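Side-chain contacts in major capsid protein P2 (Pseudoalteromonas phage pm2, PDB 2VVF), which forms, as a homotrimer with two jelly rolls in each subunit, the major building block of the capsid of this lipid-containing marine phage: residues N69-R74 with T218-F223; L62-L67 with H176-G181; L164-G169 with Q240-K245. One frame throughout, in Å; residues are numbered along the deposited sequence.

Contact 1. Residues N69-R74 with T218-F223; sequences NTRHKR and TYTIDF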
ATOM      1  N   ASN A  69       5.271   8.399 -14.264  1.00 23.20           N
ATOM      2  CA  ASN A  69       5.386   7.224 -13.407  1.00 22.77           C
ATOM      3  C   ASN A  69       6.024   7.583 -12.068  1.00 26.64           C
ATOM      4  O   ASN A  69       5.634   7.058 -11.023  1.00 26.24           O
ATOM      5  CB  ASN A  69       6.200   6.129 -14.104  1.00 21.98           C
ATOM      6  CG  ASN A  69       5.498   5.572 -15.330  1.00 37.18           C
ATOM      7  OD1 ASN A  69       4.267   5.568 -15.408  1.00 30.19           O
ATOM      8  ND2 ASN A  69       6.279   5.095 -16.293  1.00 27.05           N
ATOM      9  N   THR A  70       7.007   8.479 -12.108  1.00 22.99           N
ATOM     10  CA  THR A  70       7.700   8.921 -10.901  1.00 22.57           C
ATOM     11  C   THR A  70       6.733   9.595  -9.930  1.00 26.17           C
ATOM     12  O   THR A  70       6.820   9.401  -8.715  1.00 25.94           O
ATOM     13  CB  THR A  70       8.875   9.859 -11.241  1.00 29.47           C
ATOM     14  OG1 THR A  70       9.758   9.212 -12.166  1.00 28.72           O
ATOM     15  CG2 THR A  70       9.647  10.226  -9.985  1.00 27.80           C
ATOM     16  N   ARG A  71       5.817  10.391 -10.475  1.00 22.19           N
ATOM     17  CA  ARG A  71       4.832  11.108  -9.668  1.00 21.67           C
ATOM     18  C   ARG A  71       3.984  10.183  -8.798  1.00 25.59           C
ATOM     19  O   ARG A  71       3.660  10.517  -7.658  1.00 25.20           O
ATOM     20  CB  ARG A  71       3.924  11.956 -10.559  1.00 20.53           C
ATOM     21  CG  ARG A  71       3.391  13.201  -9.879  1.00 26.82           C
ATOM     22  CD  ARG A  71       2.373  13.903 -10.752  1.00 29.91           C
ATOM     23  NE  ARG A  71       1.135  13.138 -10.867  1.00 31.19           N
ATOM     24  CZ  ARG A  71       0.244  13.006  -9.889  1.00 40.90           C
ATOM     25  NH1 ARG A  71       0.452  13.586  -8.713  1.00 28.61           N
ATOM     26  NH2 ARG A  71      -0.855  12.293 -10.086  1.00 23.80           N
ATOM     27  N   HIS A  72       3.611   9.032  -9.349  1.00 22.06           N
ATOM     28  CA  HIS A  72       2.796   8.061  -8.626  1.00 21.78           C
ATOM     29  C   HIS A  72       3.673   7.124  -7.808  1.00 25.98           C
ATOM     30  O   HIS A  72       3.178   6.193  -7.168  1.00 25.64           O
ATOM     31  CB  HIS A  72       1.945   7.249  -9.600  1.00 22.37           C
ATOM     32  CG  HIS A  72       0.886   8.051 -10.287  1.00 25.70           C
ATOM     33  ND1 HIS A  72      -0.227   8.529  -9.632  1.00 27.24           N
ATOM     34  CD2 HIS A  72       0.769   8.455 -11.575  1.00 27.35           C
ATOM     35  CE1 HIS A  72      -0.988   9.190 -10.486  1.00 26.69           C
ATOM     36  NE2 HIS A  72      -0.406   9.161 -11.671  1.00 27.07           N
ATOM     37  N   LYS A  73       4.978   7.374  -7.845  1.00 22.56           N
ATOM     38  CA  LYS A  73       5.945   6.559  -7.122  1.00 22.14           C
ATOM     39  C   LYS A  73       5.971   5.130  -7.643  1.00 26.40           C
ATOM     40  O   LYS A  73       6.108   4.182  -6.872  1.00 26.34           O
ATOM     41  CB  LYS A  73       5.660   6.577  -5.622  1.00 24.35           C
ATOM     42  CG  LYS A  73       5.925   7.919  -4.964  1.00 34.36           C
ATOM     43  CD  LYS A  73       6.635   7.749  -3.635  1.00 41.48           C
ATOM     44  CE  LYS A  73       6.951   9.093  -3.009  1.00 49.17           C
ATOM     45  NZ  LYS A  73       6.739   9.073  -1.538  1.00 57.43           N
ATOM     46  N   ARG A  74       5.837   4.982  -8.956  1.00 22.86           N
ATOM     47  CA  ARG A  74       5.884   3.666  -9.578  1.00 22.70           C
ATOM     48  C   ARG A  74       7.348   3.275  -9.759  1.00 27.95           C
ATOM     49  O   ARG A  74       8.226   4.138  -9.783  1.00 27.77           O
ATOM     50  CB  ARG A  74       5.174   3.685 -10.936  1.00 21.22           C
ATOM     51  CG  ARG A  74       3.676   3.913 -10.857  1.00 25.31           C
ATOM     52  CD  ARG A  74       3.135   4.373 -12.198  1.00 28.24           C
ATOM     53  NE  ARG A  74       1.680   4.497 -12.192  1.00 30.87           N
ATOM     54  CZ  ARG A  74       0.981   5.101 -13.146  1.00 40.75           C
ATOM     55  NH1 ARG A  74       1.603   5.637 -14.187  1.00 27.17           N
ATOM     56  NH2 ARG A  74      -0.340   5.171 -13.059  1.00 26.26           N
ATOM     57  N   THR A 218       6.972  22.013 -11.600  1.00 24.80           N
ATOM     58  CA  THR A 218       5.616  21.580 -11.906  1.00 24.18           C
ATOM     59  C   THR A 218       4.663  21.820 -10.745  1.00 27.45           C
ATOM     60  O   THR A 218       4.981  21.510  -9.600  1.00 27.03           O
ATOM     61  CB  THR A 218       5.564  20.092 -12.303  1.00 30.34           C
ATOM     62  OG1 THR A 218       6.630  19.792 -13.211  1.00 29.76           O
ATOM     63  CG2 THR A 218       4.227  19.774 -12.956  1.00 28.25           C
ATOM     64  N   TYR A 219       3.474  22.329 -11.057  1.00 23.44           N
ATOM     65  CA  TYR A 219       2.432  22.529 -10.060  1.00 22.72           C
ATOM     66  C   TYR A 219       1.310  21.571 -10.430  1.00 26.15           C
ATOM     67  O   TYR A 219       0.581  21.797 -11.396  1.00 25.50           O
ATOM     68  CB  TYR A 219       1.919  23.968 -10.076  1.00 23.63           C
ATOM     69  CG  TYR A 219       1.057  24.318  -8.885  1.00 24.94           C
ATOM     70  CD1 TYR A 219       1.579  25.032  -7.811  1.00 26.79           C
ATOM     71  CD2 TYR A 219      -0.278  23.937  -8.832  1.00 25.55           C
ATOM     72  CE1 TYR A 219       0.797  25.355  -6.721  1.00 27.35           C
ATOM     73  CE2 TYR A 219      -1.070  24.258  -7.747  1.00 26.35           C
ATOM     74  CZ  TYR A 219      -0.529  24.967  -6.694  1.00 33.45           C
ATOM     75  OH  TYR A 219      -1.313  25.288  -5.611  1.00 34.02           O
ATOM     76  N   THR A 220       1.216  20.472  -9.689  1.00 22.60           N
ATOM     77  CA  THR A 220       0.223  19.445  -9.967  1.00 22.27           C
ATOM     78  C   THR A 220      -1.068  19.609  -9.177  1.00 26.55           C
ATOM     79  O   THR A 220      -1.052  19.750  -7.952  1.00 26.23           O
ATOM     80  CB  THR A 220       0.811  18.032  -9.775  1.00 27.91           C
ATOM     81  OG1 THR A 220       1.809  17.786 -10.774  1.00 26.21           O
ATOM     82  CG2 THR A 220      -0.282  16.979  -9.877  1.00 25.40           C
ATOM     83  N   ILE A 221      -2.187  19.566  -9.893  1.00 23.24           N
ATOM     84  CA  ILE A 221      -3.505  19.640  -9.279  1.00 23.09           C
ATOM     85  C   ILE A 221      -4.146  18.267  -9.428  1.00 27.16           C
ATOM     86  O   ILE A 221      -4.831  17.992 -10.414  1.00 26.84           O
ATOM     87  CB  ILE A 221      -4.372  20.737  -9.913  1.00 26.27           C
ATOM     88  CG1 ILE A 221      -3.844  22.122  -9.531  1.00 26.79           C
ATOM     89  CG2 ILE A 221      -5.826  20.579  -9.486  1.00 26.67           C
ATOM     90  CD1 ILE A 221      -4.545  23.258 -10.242  1.00 33.74           C
ATOM     91  N   ASP A 222      -3.867  17.393  -8.466  1.00 23.69           N
ATOM     92  CA  ASP A 222      -4.371  16.025  -8.474  1.00 23.39           C
ATOM     93  C   ASP A 222      -5.807  15.953  -7.966  1.00 27.30           C
ATOM     94  O   ASP A 222      -6.081  16.276  -6.810  1.00 27.11           O
ATOM     95  CB  ASP A 222      -3.469  15.142  -7.611  1.00 25.12           C
ATOM     96  CG  ASP A 222      -3.443  13.704  -8.076  1.00 33.86           C
ATOM     97  OD1 ASP A 222      -4.485  13.214  -8.561  1.00 34.70           O
ATOM     98  OD2 ASP A 222      -2.383  13.058  -7.938  1.00 38.43           O
ATOM     99  N   PHE A 223      -6.719  15.522  -8.833  1.00 23.61           N
ATOM    100  CA  PHE A 223      -8.129  15.404  -8.469  1.00 23.20           C
ATOM    101  C   PHE A 223      -8.474  13.980  -8.043  1.00 27.46           C
ATOM    102  O   PHE A 223      -9.632  13.673  -7.760  1.00 27.18           O
ATOM    103  CB  PHE A 223      -9.025  15.822  -9.639  1.00 24.81           C
ATOM    104  CG  PHE A 223      -8.894  17.269 -10.023  1.00 26.07           C
ATOM    105  CD1 PHE A 223      -9.299  18.271  -9.154  1.00 28.94           C
ATOM    106  CD2 PHE A 223      -8.389  17.627 -11.261  1.00 27.94           C
ATOM    107  CE1 PHE A 223      -9.183  19.605  -9.511  1.00 29.71           C
ATOM    108  CE2 PHE A 223      -8.274  18.958 -11.623  1.00 30.59           C
ATOM    109  CZ  PHE A 223      -8.670  19.947 -10.746  1.00 28.60           C
TER
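Asp222 OD2 is gripped by two nitrogens of one guanidinium group: Arg71 NH2 lies 2.7 Å from Asp222 OD2, and Arg71 NH1 lies 3.0 Å from Asp222 OD2. The arginine comes end-on, with the oxygen near the guanidinium plane at its edge, yet neither N-H points straight at it (145° for NH2, more bent for NH1), as expected when two donors share one acceptor. The carboxylate is turned well out of that plane, the two groups standing 67° apart. Both nitrogens approach from the same face of the carboxylate: NH1 on the anti side, NH2 from above the plane. Arg71 reaches this place because its chain bends at chi3 (70°), which carries the guanidinium from beside Thr220 to Asp222. Thr220 CG2 lies over one face of the group, 3.7 Å from Arg71 NH1, while Thr220 OG1 is hydrogen-bonded to His176 ND1 on the neighbouring strand 171-178. Asp222 OD1 is held separately by the backbone N of Met224, so the two carboxylate oxygens have different tasks. Behind the arginine the chain turns sharply: Lys73 takes a positive phi and closes helix 63-71 with a Schellman motif, and Arg74 NH1 donates to Asn69 OD1 across the turn. The pair thus joins the last turn of a helix from the N-terminal jelly roll to a strand of the C-terminal one. With all three touching residues buried, it implies that opposite charges compensate each other inside the domain interface, where shielding from water probably strengthens the ion pair.

Contact 2. Residues L62-L67 with H176-G181; sequences LNDLIL and HIKAAG
Asp64 and Lys178 both start with CG beside the backbone N (chi1 -84° and -61°), and from there the two side chains run toward each other from opposite directions. The lysine does most of the travelling. Its chain is bent at chi2 and chi3 and then straightens at the last torsion, spanning most of the distance between backbones whose closest CA atoms, those of Asp64 and Lys178, are 10.9 Å apart. The aspartate is short, and although its CB does not point at the strand, its carboxylate end comes nearer to it. The two ends meet in a single salt bridge, Lys178 NZ donating to Asp64 OD2 at 2.6 Å. Asp64 OD2 accepts with its syn lone pair, on the side of the other carboxylate oxygen, but the grip is one-sided, since Asp64 OD1 remains 3.5 Å from Lys178 NZ. Around this pair the charges continue at longer range: Arg147 makes a long, weak ion pair with Asp64 OD2, and Glu255, on the adjacent strand, makes another with Lys178 NZ. Tyr59 packs against Asp64 from the strand preceding the helix. The contact therefore joins the first part of helix 63-71, in the N-terminal jelly roll, to the end of strand 171-178 in the C-terminal one. One short bond, flanked by alternating charges, implies that this particular link is electrostatic. Asp64 is buried and Lys178 only partly exposed, which would reduce the screening of the pair by water, and the more distant arginine and glutamate, each of the sign opposite to its partner, may add a little to the attraction.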
ATOM      1  N   LEU A  62       9.817  11.160 -24.244  1.00 25.85           N
ATOM      2  CA  LEU A  62       9.659   9.967 -23.420  1.00 25.57           C
ATOM      3  C   LEU A  62       9.938  10.258 -21.949  1.00 29.10           C
ATOM      4  O   LEU A  62       9.533   9.499 -21.070  1.00 28.75           O
ATOM      5  CB  LEU A  62      10.566   8.842 -23.922  1.00 25.57           C
ATOM      6  CG  LEU A  62      10.152   7.421 -23.540  1.00 30.18           C
ATOM      7  CD1 LEU A  62       8.774   7.090 -24.096  1.00 30.21           C
ATOM      8  CD2 LEU A  62      11.186   6.415 -24.023  1.00 32.76           C
ATOM      9  N   ASN A  63      10.628  11.363 -21.687  1.00 25.50           N
ATOM     10  CA  ASN A  63      10.959  11.753 -20.322  1.00 25.20           C
ATOM     11  C   ASN A  63       9.713  12.130 -19.529  1.00 29.19           C
ATOM     12  O   ASN A  63       9.695  12.038 -18.303  1.00 28.76           O
ATOM     13  CB  ASN A  63      11.952  12.915 -20.316  1.00 24.83           C
ATOM     14  CG  ASN A  63      12.520  13.183 -18.937  1.00 39.64           C
ATOM     15  OD1 ASN A  63      12.992  12.270 -18.261  1.00 32.48           O
ATOM     16  ND2 ASN A  63      12.462  14.438 -18.505  1.00 29.70           N
ATOM     17  N   ASP A  64       8.675  12.560 -20.238  1.00 25.86           N
ATOM     18  CA  ASP A  64       7.423  12.941 -19.603  1.00 25.70           C
ATOM     19  C   ASP A  64       6.682  11.705 -19.101  1.00 29.00           C
ATOM     20  O   ASP A  64       5.886  11.783 -18.162  1.00 28.73           O
ATOM     21  CB  ASP A  64       6.548  13.739 -20.572  1.00 27.76           C
ATOM     22  CG  ASP A  64       6.901  15.214 -20.592  1.00 39.85           C
ATOM     23  OD1 ASP A  64       7.725  15.617 -21.442  1.00 40.93           O
ATOM     24  OD2 ASP A  64       6.368  15.965 -19.744  1.00 45.17           O
ATOM     25  N   LEU A  65       6.957  10.561 -19.722  1.00 24.78           N
ATOM     26  CA  LEU A  65       6.342   9.306 -19.311  1.00 24.26           C
ATOM     27  C   LEU A  65       7.059   8.804 -18.062  1.00 27.98           C
ATOM     28  O   LEU A  65       6.454   8.179 -17.189  1.00 27.65           O
ATOM     29  CB  LEU A  65       6.436   8.265 -20.428  1.00 24.21           C
ATOM     30  CG  LEU A  65       5.893   6.869 -20.102  1.00 28.61           C
ATOM     31  CD1 LEU A  65       4.395   6.908 -19.843  1.00 28.60           C
ATOM     32  CD2 LEU A  65       6.224   5.879 -21.207  1.00 30.49           C
ATOM     33  N   ILE A  66       8.352   9.106 -17.980  1.00 24.21           N
ATOM     34  CA  ILE A  66       9.164   8.726 -16.829  1.00 23.74           C
ATOM     35  C   ILE A  66       8.718   9.535 -15.615  1.00 27.24           C
ATOM     36  O   ILE A  66       8.648   9.018 -14.500  1.00 26.82           O
ATOM     37  CB  ILE A  66      10.662   8.945 -17.109  1.00 26.76           C
ATOM     38  CG1 ILE A  66      11.188   7.888 -18.083  1.00 27.04           C
ATOM     39  CG2 ILE A  66      11.452   8.927 -15.810  1.00 27.41           C
ATOM     40  CD1 ILE A  66      12.607   8.140 -18.545  1.00 32.85           C
ATOM     41  N   LEU A  67       8.413  10.809 -15.846  1.00 23.40           N
ATOM     42  CA  LEU A  67       7.966  11.706 -14.788  1.00 22.97           C
ATOM     43  C   LEU A  67       6.545  11.357 -14.352  1.00 26.80           C
ATOM     44  O   LEU A  67       6.194  11.477 -13.178  1.00 26.31           O
ATOM     45  CB  LEU A  67       8.041  13.159 -15.259  1.00 22.98           C
ATOM     46  CG  LEU A  67       9.453  13.659 -15.577  1.00 27.45           C
ATOM     47  CD1 LEU A  67       9.427  15.091 -16.072  1.00 27.53           C
ATOM     48  CD2 LEU A  67      10.352  13.525 -14.360  1.00 29.51           C
ATOM     49  N   HIS A 176      -1.257  19.384 -14.785  1.00 24.13           N
ATOM     50  CA  HIS A 176       0.129  19.665 -14.435  1.00 24.06           C
ATOM     51  C   HIS A 176       0.643  20.916 -15.131  1.00 28.38           C
ATOM     52  O   HIS A 176       0.756  20.951 -16.354  1.00 27.88           O
ATOM     53  CB  HIS A 176       1.024  18.472 -14.775  1.00 24.79           C
ATOM     54  CG  HIS A 176       0.487  17.159 -14.299  1.00 27.93           C
ATOM     55  ND1 HIS A 176       0.740  16.665 -13.039  1.00 29.70           N
ATOM     56  CD2 HIS A 176      -0.294  16.240 -14.914  1.00 29.56           C
ATOM     57  CE1 HIS A 176       0.139  15.497 -12.896  1.00 28.97           C
ATOM     58  NE2 HIS A 176      -0.494  15.217 -14.020  1.00 29.29           N
ATOM     59  N   ILE A 177       0.952  21.939 -14.342  1.00 25.49           N
ATOM     60  CA  ILE A 177       1.475  23.189 -14.877  1.00 25.47           C
ATOM     61  C   ILE A 177       2.999  23.152 -14.858  1.00 29.86           C
ATOM     62  O   ILE A 177       3.620  23.197 -13.795  1.00 29.23           O
ATOM     63  CB  ILE A 177       0.934  24.404 -14.103  1.00 28.56           C
ATOM     64  CG1 ILE A 177      -0.591  24.466 -14.209  1.00 28.89           C
ATOM     65  CG2 ILE A 177       1.572  25.690 -14.614  1.00 29.22           C
ATOM     66  CD1 ILE A 177      -1.270  24.935 -12.942  1.00 35.54           C
ATOM     67  N   LYS A 178       3.597  23.044 -16.039  1.00 27.13           N
ATOM     68  CA  LYS A 178       5.047  22.982 -16.154  1.00 27.16           C
ATOM     69  C   LYS A 178       5.652  24.366 -16.352  1.00 32.13           C
ATOM     70  O   LYS A 178       5.732  24.868 -17.474  1.00 31.69           O
ATOM     71  CB  LYS A 178       5.452  22.054 -17.298  1.00 29.45           C
ATOM     72  CG  LYS A 178       4.997  20.616 -17.116  1.00 39.97           C
ATOM     73  CD  LYS A 178       6.067  19.641 -17.579  1.00 48.52           C
ATOM     74  CE  LYS A 178       5.920  19.317 -19.056  1.00 57.89           C
ATOM     75  NZ  LYS A 178       7.053  18.494 -19.559  1.00 66.76           N
ATOM     76  N   ALA A 179       6.069  24.975 -15.248  1.00 29.66           N
ATOM     77  CA  ALA A 179       6.678  26.300 -15.262  1.00 29.77           C
ATOM     78  C   ALA A 179       7.603  26.411 -14.056  1.00 34.45           C
ATOM     79  O   ALA A 179       7.381  25.754 -13.040  1.00 34.26           O
ATOM     80  CB  ALA A 179       5.605  27.378 -15.214  1.00 30.49           C
ATOM     81  N   ALA A 180       8.640  27.234 -14.170  1.00 31.41           N
ATOM     82  CA  ALA A 180       9.612  27.377 -13.091  1.00 31.34           C
ATOM     83  C   ALA A 180       9.311  28.468 -12.062  1.00 35.39           C
ATOM     84  O   ALA A 180       9.924  28.494 -10.994  1.00 35.15           O
ATOM     85  CB  ALA A 180      11.010  27.554 -13.660  1.00 32.03           C
ATOM     86  N   GLY A 181       8.384  29.369 -12.376  1.00 31.75           N
ATOM     87  CA  GLY A 181       8.077  30.471 -11.468  1.00 31.43           C
ATOM     88  C   GLY A 181       6.642  30.542 -10.947  1.00 35.05           C
ATOM     89  O   GLY A 181       6.127  31.632 -10.693  1.00 34.68           O
TER

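Contact 3. Residues L164-G169 with Q240-K245; sequences LPRPVG and QDLRLK
Arg166 lays the middle of its side chain against Leu242, the two running past each other in opposite directions. Arg166 NE is 3.5 Å from Leu242 CB, and Arg166 CD is 3.7 Å from the same Leu242 CB, so it is the stem of the leucine, more than its methyl groups, that meets the arginine. The arginine leaves its backbone with CG beside the N (chi1 -72°), stays extended at chi2, and then bends at chi3 (-107°), away from a staggered value. This bend turns the guanidinium toward the start of the other segment, where Arg166 NH2 lies 3.3 Å from the carbonyl oxygen Gln240 O. The backbone N of Asp241 sits over one guanidinium face. Leu242 has its CG anti to the backbone N (chi1 -163°), which leads its branched end off from the arginine, to Phe187 and Ile189. The CB of Asp241 points away from the loop, and Arg243 NE donates to Asp241 OD2 at 3.1 Å, as part of a salt bridge within the strand segment; Arg243 NH1 forms a second salt bridge with Glu160. Two residues before Arg166, Leu164 also points its CB toward the strand, without close contact, and packs on Phe150. The contact thus lays the loop between strands 157-161 and 171-178 over the beginning of strand 242-248, which runs between strands 157-161 and 182-189 in a four-stranded sheet of the C-terminal jelly roll.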
ATOM      1  N   LEU A 164      -9.527  25.644 -21.515  1.00 30.72           N
ATOM      2  CA  LEU A 164      -9.184  24.227 -21.567  1.00 30.31           C
ATOM      3  C   LEU A 164     -10.366  23.424 -22.106  1.00 33.92           C
ATOM      4  O   LEU A 164     -11.509  23.637 -21.701  1.00 33.50           O
ATOM      5  CB  LEU A 164      -8.776  23.717 -20.180  1.00 30.23           C
ATOM      6  CG  LEU A 164      -7.383  24.126 -19.696  1.00 34.73           C
ATOM      7  CD1 LEU A 164      -7.089  23.533 -18.328  1.00 34.71           C
ATOM      8  CD2 LEU A 164      -6.310  23.729 -20.701  1.00 36.91           C
ATOM      9  N   PRO A 165     -10.089  22.515 -23.036  1.00 30.19           N
ATOM     10  CA  PRO A 165     -11.138  21.699 -23.639  1.00 29.83           C
ATOM     11  C   PRO A 165     -12.001  21.022 -22.580  1.00 33.30           C
ATOM     12  O   PRO A 165     -11.491  20.513 -21.582  1.00 32.86           O
ATOM     13  CB  PRO A 165     -10.353  20.653 -24.434  1.00 31.59           C
ATOM     14  CG  PRO A 165      -9.061  21.320 -24.754  1.00 36.00           C
ATOM     15  CD  PRO A 165      -8.754  22.186 -23.567  1.00 31.64           C
ATOM     16  N   ARG A 166     -13.310  21.018 -22.806  1.00 29.55           N
ATOM     17  CA  ARG A 166     -14.244  20.402 -21.870  1.00 29.19           C
ATOM     18  C   ARG A 166     -15.129  19.365 -22.552  1.00 33.18           C
ATOM     19  O   ARG A 166     -16.348  19.520 -22.606  1.00 32.68           O
ATOM     20  CB  ARG A 166     -15.115  21.467 -21.198  1.00 28.95           C
ATOM     21  CG  ARG A 166     -14.384  22.322 -20.176  1.00 37.64           C
ATOM     22  CD  ARG A 166     -15.361  23.045 -19.263  1.00 44.06           C
ATOM     23  NE  ARG A 166     -15.432  24.474 -19.553  1.00 49.46           N
ATOM     24  CZ  ARG A 166     -16.526  25.096 -19.981  1.00 62.01           C
ATOM     25  NH1 ARG A 166     -17.647  24.414 -20.171  1.00 48.96           N
ATOM     26  NH2 ARG A 166     -16.500  26.400 -20.218  1.00 48.58           N
ATOM     27  N   PRO A 167     -14.514  18.304 -23.068  1.00 29.95           N
ATOM     28  CA  PRO A 167     -15.264  17.239 -23.728  1.00 29.84           C
ATOM     29  C   PRO A 167     -16.374  16.734 -22.811  1.00 34.17           C
ATOM     30  O   PRO A 167     -16.125  16.356 -21.667  1.00 33.93           O
ATOM     31  CB  PRO A 167     -14.209  16.146 -23.952  1.00 31.53           C
ATOM     32  CG  PRO A 167     -13.074  16.496 -23.036  1.00 35.90           C
ATOM     33  CD  PRO A 167     -13.083  17.982 -22.952  1.00 31.45           C
ATOM     34  N   VAL A 168     -17.604  16.755 -23.313  1.00 30.91           N
ATOM     35  CA  VAL A 168     -18.762  16.336 -22.531  1.00 30.75           C
ATOM     36  C   VAL A 168     -18.739  14.860 -22.141  1.00 34.54           C
ATOM     37  O   VAL A 168     -18.508  13.988 -22.978  1.00 34.14           O
ATOM     38  CB  VAL A 168     -20.079  16.712 -23.237  1.00 34.70           C
ATOM     39  CG1 VAL A 168     -21.273  16.213 -22.437  1.00 34.56           C
ATOM     40  CG2 VAL A 168     -20.159  18.221 -23.442  1.00 34.48           C
ATOM     41  N   GLY A 169     -19.004  14.587 -20.866  1.00 30.90           N
ATOM     42  CA  GLY A 169     -19.041  13.217 -20.366  1.00 30.46           C
ATOM     43  C   GLY A 169     -17.681  12.740 -19.873  1.00 33.64           C
ATOM     44  O   GLY A 169     -17.583  11.743 -19.157  1.00 33.41           O
ATOM     45  N   GLN A 240     -20.303  26.233 -16.919  1.00 32.47           N
ATOM     46  CA  GLN A 240     -20.183  27.473 -17.675  1.00 32.38           C
ATOM     47  C   GLN A 240     -18.761  28.015 -17.685  1.00 36.25           C
ATOM     48  O   GLN A 240     -18.341  28.657 -18.647  1.00 36.18           O
ATOM     49  CB  GLN A 240     -21.138  28.531 -17.119  1.00 33.79           C
ATOM     50  CG  GLN A 240     -21.867  29.328 -18.185  1.00 51.32           C
ATOM     51  CD  GLN A 240     -22.968  28.529 -18.852  1.00 71.82           C
ATOM     52  OE1 GLN A 240     -24.120  28.558 -18.421  1.00 67.29           O
ATOM     53  NE2 GLN A 240     -22.615  27.798 -19.904  1.00 64.70           N
ATOM     54  N   ASP A 241     -18.026  27.767 -16.606  1.00 32.53           N
ATOM     55  CA  ASP A 241     -16.661  28.266 -16.489  1.00 32.01           C
ATOM     56  C   ASP A 241     -15.731  27.313 -15.744  1.00 34.98           C
ATOM     57  O   ASP A 241     -15.993  26.928 -14.605  1.00 34.57           O
ATOM     58  CB  ASP A 241     -16.655  29.642 -15.815  1.00 33.73           C
ATOM     59  CG  ASP A 241     -15.336  30.373 -15.984  1.00 43.03           C
ATOM     60  OD1 ASP A 241     -14.980  30.712 -17.133  1.00 43.69           O
ATOM     61  OD2 ASP A 241     -14.660  30.623 -14.964  1.00 48.08           O
ATOM     62  N   LEU A 242     -14.640  26.946 -16.406  1.00 30.93           N
ATOM     63  CA  LEU A 242     -13.614  26.083 -15.832  1.00 30.47           C
ATOM     64  C   LEU A 242     -12.353  26.939 -15.879  1.00 34.14           C
ATOM     65  O   LEU A 242     -11.736  27.097 -16.936  1.00 33.78           O
ATOM     66  CB  LEU A 242     -13.442  24.831 -16.694  1.00 30.45           C
ATOM     67  CG  LEU A 242     -12.723  23.621 -16.096  1.00 35.00           C
ATOM     68  CD1 LEU A 242     -11.346  24.003 -15.574  1.00 35.14           C
ATOM     69  CD2 LEU A 242     -13.562  22.971 -15.009  1.00 37.30           C
ATOM     70  N   ARG A 243     -12.017  27.555 -14.750  1.00 30.33           N
ATOM     71  CA  ARG A 243     -10.903  28.491 -14.706  1.00 30.04           C
ATOM     72  C   ARG A 243      -9.724  28.120 -13.815  1.00 34.02           C
ATOM     73  O   ARG A 243      -9.877  27.456 -12.791  1.00 33.75           O
ATOM     74  CB  ARG A 243     -11.422  29.882 -14.339  1.00 29.68           C
ATOM     75  CG  ARG A 243     -10.361  30.958 -14.263  1.00 38.12           C
ATOM     76  CD  ARG A 243     -11.015  32.322 -14.163  1.00 44.69           C
ATOM     77  NE  ARG A 243     -12.177  32.428 -15.040  1.00 48.70           N
ATOM     78  CZ  ARG A 243     -12.153  32.987 -16.245  1.00 59.17           C
ATOM     79  NH1 ARG A 243     -11.026  33.501 -16.716  1.00 44.55           N
ATOM     80  NH2 ARG A 243     -13.256  33.034 -16.979  1.00 44.78           N
ATOM     81  N   LEU A 244      -8.550  28.604 -14.204  1.00 30.62           N
ATOM     82  CA  LEU A 244      -7.316  28.376 -13.467  1.00 30.54           C
ATOM     83  C   LEU A 244      -6.632  29.726 -13.267  1.00 34.52           C
ATOM     84  O   LEU A 244      -6.353  30.432 -14.234  1.00 34.07           O
ATOM     85  CB  LEU A 244      -6.398  27.451 -14.272  1.00 30.65           C
ATOM     86  CG  LEU A 244      -5.536  26.424 -13.537  1.00 35.43           C
ATOM     87  CD1 LEU A 244      -6.398  25.470 -12.725  1.00 35.61           C
ATOM     88  CD2 LEU A 244      -4.686  25.653 -14.537  1.00 37.96           C
ATOM     89  N   LYS A 245      -6.389  30.095 -12.013  1.00 31.29           N
ATOM     90  CA  LYS A 245      -5.730  31.361 -11.701  1.00 31.20           C
ATOM     91  C   LYS A 245      -4.310  31.091 -11.218  1.00 35.40           C
ATOM     92  O   LYS A 245      -4.104  30.613 -10.102  1.00 34.92           O
ATOM     93  CB  LYS A 245      -6.515  32.136 -10.643  1.00 33.71           C
ATOM     94  CG  LYS A 245      -7.849  32.680 -11.133  1.00 47.36           C
ATOM     95  CD  LYS A 245      -8.441  33.671 -10.142  1.00 57.39           C
ATOM     96  CE  LYS A 245      -9.616  34.424 -10.744  1.00 68.49           C
ATOM     97  NZ  LYS A 245     -10.893  34.115 -10.044  1.00 77.68           N
TER

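Overall arrangement
Contacts 1 and 2, with centres about 10 Å apart, both join helix 63-71 of the N-terminal jelly roll to one sheet of the C-terminal jelly roll, where strands 171-178 and 218-222 are neighbours. The two contacts touch there through the backbone, Tyr219 pairing with Ile177. Contact 3 lies within the C-terminal jelly roll, its centre about 21 Å from either; its Leu244 packs on Ile221 and Ile177, which face it from that sheet. Along the chain the order is 62-67, 69-74, 164-169, 176-181, 218-223, 240-245, and every pair of contacts crosses. Two of the contacts between the domains thus use one helix, while contact 3 belongs to the second domain's own packing.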